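Chaperone protein gp12 (Lactococcus phage p2, PDB 3D8L) probably acts as a chaperone for the tape measure protein, helping to keep it in solution while the phage tail is assembled. Local coordinates at residues V44-Y49 and F73-K78. The protein carries 1 engineered substitution. Residues are numbered along the deposited sequence; the frame is centred on the assembly and turned at random.
Sequences VQYGLY and FDTDGK
T75 OG1 donates to K78 O at 2.6 Å, tilted 22° from the carbonyl plane, where the loop 73-78 meets helix 37-53. The rotamer that sets OG1 between the T75 backbone N and carbonyl carbon leaves CG2 beside that N, facing Y49 CB. Q45 reaches in from the helix with its extended chain, its modelled OE1 2.9 Å from K78 O. The Q45 amide lies at the rim of the F73 ring, the two planes turned 71° apart.

T75 also takes part in the apolar packing. Its CA lies over the centre of the Y49 ring as a CH-pi contact, 3.6 Å from the centroid, while CG2 packs 3.5 Å from Y49 CB. The aliphatic CD of K78 comes to the edge of this ring, and D76 CB lies near Y49 OH. One turn back, F73 CB makes a second CH-pi contact, over the face of Y46, 3.7 Å from the ring centroid, with F73 CD2 against Y46 CB; the two aromatic planes are inclined at 48°. F67 of helix 57-70 meets both F73 and Y46, and L83 of helix 80-88 touches Q45 and K78, so the loop is laid down where three helices converge.

A type I' turn from T75 to K78, closed by K78 N to T75 O at 2.9 Å, reverses the chain before helix 80-88. The chemistry implies a loop shaped by its own polar bonds and seated on the helix chiefly by carbon contacts, among them one CH-pi contact on a face of each tyrosine.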
ATOM      1  N   VAL A  44     -21.475   9.395  -4.119  1.00 63.55           N
ATOM      2  CA  VAL A  44     -20.490   8.738  -3.254  1.00 63.27           C
ATOM      3  C   VAL A  44     -19.099   9.282  -3.520  1.00 63.41           C
ATOM      4  O   VAL A  44     -18.421   9.657  -2.590  1.00 63.84           O
ATOM      5  CB  VAL A  44     -20.488   7.232  -3.422  1.00 63.22           C
ATOM      6  CG1 VAL A  44     -19.457   6.640  -2.515  1.00 62.68           C
ATOM      7  CG2 VAL A  44     -21.875   6.664  -3.133  1.00 62.12           C
ATOM      8  N   GLN A  45     -18.707   9.362  -4.788  1.00 63.43           N
ATOM      9  CA  GLN A  45     -17.413   9.919  -5.177  1.00 63.44           C
ATOM     10  C   GLN A  45     -17.095  11.229  -4.452  1.00 63.82           C
ATOM     11  O   GLN A  45     -16.031  11.368  -3.823  1.00 63.83           O
ATOM     12  CB  GLN A  45     -17.339  10.148  -6.695  1.00 62.93           C
ATOM     13  CG  GLN A  45     -15.972  10.663  -7.109  1.00 63.12           C
ATOM     14  CD  GLN A  45     -15.721  10.751  -8.605  1.00 62.29           C
ATOM     15  OE1 GLN A  45     -14.568  10.827  -9.023  1.00 59.00           O
ATOM     16  NE2 GLN A  45     -16.783  10.779  -9.411  1.00 61.12           N
ATOM     17  N   TYR A  46     -18.007  12.188  -4.538  1.00 64.46           N
ATOM     18  CA  TYR A  46     -17.706  13.547  -4.027  1.00 64.86           C
ATOM     19  C   TYR A  46     -17.825  13.555  -2.539  1.00 65.27           C
ATOM     20  O   TYR A  46     -17.030  14.221  -1.872  1.00 66.05           O
ATOM     21  CB  TYR A  46     -18.624  14.630  -4.611  1.00 65.03           C
ATOM     22  CG  TYR A  46     -18.223  16.053  -4.295  1.00 64.70           C
ATOM     23  CD1 TYR A  46     -16.903  16.457  -4.318  1.00 65.84           C
ATOM     24  CD2 TYR A  46     -19.181  17.016  -4.024  1.00 66.07           C
ATOM     25  CE1 TYR A  46     -16.551  17.780  -4.044  1.00 65.25           C
ATOM     26  CE2 TYR A  46     -18.829  18.323  -3.722  1.00 64.88           C
ATOM     27  CZ  TYR A  46     -17.514  18.691  -3.741  1.00 64.53           C
ATOM     28  OH  TYR A  46     -17.161  19.983  -3.480  1.00 64.84           O
ATOM     29  N   GLY A  47     -18.811  12.805  -2.038  1.00 65.02           N
ATOM     30  CA  GLY A  47     -19.026  12.623  -0.593  1.00 64.78           C
ATOM     31  C   GLY A  47     -17.840  12.000   0.113  1.00 64.60           C
ATOM     32  O   GLY A  47     -17.413  12.462   1.168  1.00 64.48           O
ATOM     33  N   LEU A  48     -17.296  10.957  -0.500  1.00 64.57           N
ATOM     34  CA  LEU A  48     -16.126  10.256   0.030  1.00 64.15           C
ATOM     35  C   LEU A  48     -14.912  11.188  -0.076  1.00 63.94           C
ATOM     36  O   LEU A  48     -14.091  11.249   0.841  1.00 63.25           O
ATOM     37  CB  LEU A  48     -15.881   8.956  -0.756  1.00 63.71           C
ATOM     38  CG  LEU A  48     -15.422   7.752   0.035  1.00 63.73           C
ATOM     39  CD1 LEU A  48     -14.993   6.622  -0.901  1.00 63.20           C
ATOM     40  CD2 LEU A  48     -14.284   8.158   0.952  1.00 64.62           C
ATOM     41  N   TYR A  49     -14.804  11.912  -1.192  1.00 63.73           N
ATOM     42  CA  TYR A  49     -13.682  12.823  -1.363  1.00 63.79           C
ATOM     43  C   TYR A  49     -13.673  13.820  -0.216  1.00 63.75           C
ATOM     44  O   TYR A  49     -12.652  14.041   0.437  1.00 63.18           O
ATOM     45  CB  TYR A  49     -13.780  13.598  -2.675  1.00 63.84           C
ATOM     46  CG  TYR A  49     -12.741  14.687  -2.768  1.00 63.56           C
ATOM     47  CD1 TYR A  49     -11.439  14.375  -3.034  1.00 64.12           C
ATOM     48  CD2 TYR A  49     -13.048  16.006  -2.534  1.00 62.80           C
ATOM     49  CE1 TYR A  49     -10.476  15.330  -3.097  1.00 64.17           C
ATOM     50  CE2 TYR A  49     -12.070  16.984  -2.590  1.00 62.96           C
ATOM     51  CZ  TYR A  49     -10.781  16.638  -2.883  1.00 63.34           C
ATOM     52  OH  TYR A  49      -9.750  17.570  -2.983  1.00 63.74           O
ATOM     53  N   PHE A  73     -18.772  19.266  -9.552  1.00 61.26           N
ATOM     54  CA  PHE A  73     -17.850  18.940  -8.469  1.00 61.29           C
ATOM     55  C   PHE A  73     -16.420  18.688  -8.954  1.00 61.20           C
ATOM     56  O   PHE A  73     -16.101  18.843 -10.132  1.00 60.66           O
ATOM     57  CB  PHE A  73     -18.386  17.747  -7.639  1.00 61.76           C
ATOM     58  CG  PHE A  73     -18.239  16.403  -8.321  1.00 62.04           C
ATOM     59  CD1 PHE A  73     -19.076  16.039  -9.361  1.00 61.77           C
ATOM     60  CD2 PHE A  73     -17.286  15.493  -7.897  1.00 62.20           C
ATOM     61  CE1 PHE A  73     -18.942  14.805  -9.994  1.00 61.55           C
ATOM     62  CE2 PHE A  73     -17.163  14.255  -8.528  1.00 62.29           C
ATOM     63  CZ  PHE A  73     -17.991  13.921  -9.583  1.00 61.40           C
ATOM     64  N   ASP A  74     -15.564  18.354  -8.000  1.00 61.69           N
ATOM     65  CA  ASP A  74     -14.160  18.080  -8.229  1.00 62.09           C
ATOM     66  C   ASP A  74     -13.645  17.269  -7.071  1.00 62.33           C
ATOM     67  O   ASP A  74     -13.981  17.568  -5.924  1.00 63.01           O
ATOM     68  CB  ASP A  74     -13.369  19.358  -8.240  1.00 62.43           C
ATOM     69  CG  ASP A  74     -11.977  19.158  -8.775  1.00 65.14           C
ATOM     70  OD1 ASP A  74     -11.824  18.692  -9.935  1.00 69.54           O
ATOM     71  OD2 ASP A  74     -11.025  19.488  -8.048  1.00 69.66           O
ATOM     72  N   THR A  75     -12.837  16.254  -7.362  1.00 62.01           N
ATOM     73  CA  THR A  75     -12.234  15.416  -6.336  1.00 61.55           C
ATOM     74  C   THR A  75     -10.777  15.297  -6.693  1.00 61.24           C
ATOM     75  O   THR A  75     -10.156  14.272  -6.518  1.00 61.26           O
ATOM     76  CB  THR A  75     -12.842  14.046  -6.334  1.00 61.47           C
ATOM     77  OG1 THR A  75     -12.579  13.427  -7.607  1.00 62.21           O
ATOM     78  CG2 THR A  75     -14.338  14.114  -6.069  1.00 60.81           C
ATOM     79  N   ASP A  76     -10.250  16.363  -7.254  1.00 61.14           N
ATOM     80  CA  ASP A  76      -8.832  16.506  -7.454  1.00 61.07           C
ATOM     81  C   ASP A  76      -8.185  15.409  -8.252  1.00 60.33           C
ATOM     82  O   ASP A  76      -7.088  15.000  -7.956  1.00 60.07           O
ATOM     83  CB  ASP A  76      -8.161  16.601  -6.109  1.00 61.96           C
ATOM     84  CG  ASP A  76      -6.972  17.492  -6.154  1.00 64.79           C
ATOM     85  OD1 ASP A  76      -6.041  17.223  -6.945  1.00 66.75           O
ATOM     86  OD2 ASP A  76      -6.991  18.493  -5.412  1.00 69.97           O
ATOM     87  N   GLY A  77      -8.874  14.933  -9.275  1.00 59.96           N
ATOM     88  CA  GLY A  77      -8.338  13.890 -10.127  1.00 59.61           C
ATOM     89  C   GLY A  77      -8.632  12.482  -9.635  1.00 59.23           C
ATOM     90  O   GLY A  77      -8.337  11.520 -10.332  1.00 59.69           O
ATOM     91  N   LYS A  78      -9.238  12.348  -8.464  1.00 58.44           N
ATOM     92  CA  LYS A  78      -9.478  11.044  -7.887  1.00 58.20           C
ATOM     93  C   LYS A  78     -10.828  10.438  -8.302  1.00 57.46           C
ATOM     94  O   LYS A  78     -11.890  10.970  -7.995  1.00 56.79           O
ATOM     95  CB  LYS A  78      -9.388  11.156  -6.366  1.00 58.50           C
ATOM     96  CG  LYS A  78      -8.031  11.755  -5.893  1.00 59.04           C
ATOM     97  CD  LYS A  78      -8.090  12.294  -4.434  1.00 58.37           C
ATOM     98  CE  LYS A  78      -6.836  13.108  -4.097  1.00 58.37           C
ATOM     99  NZ  LYS A  78      -5.608  12.501  -4.644  1.00 57.39           N
TER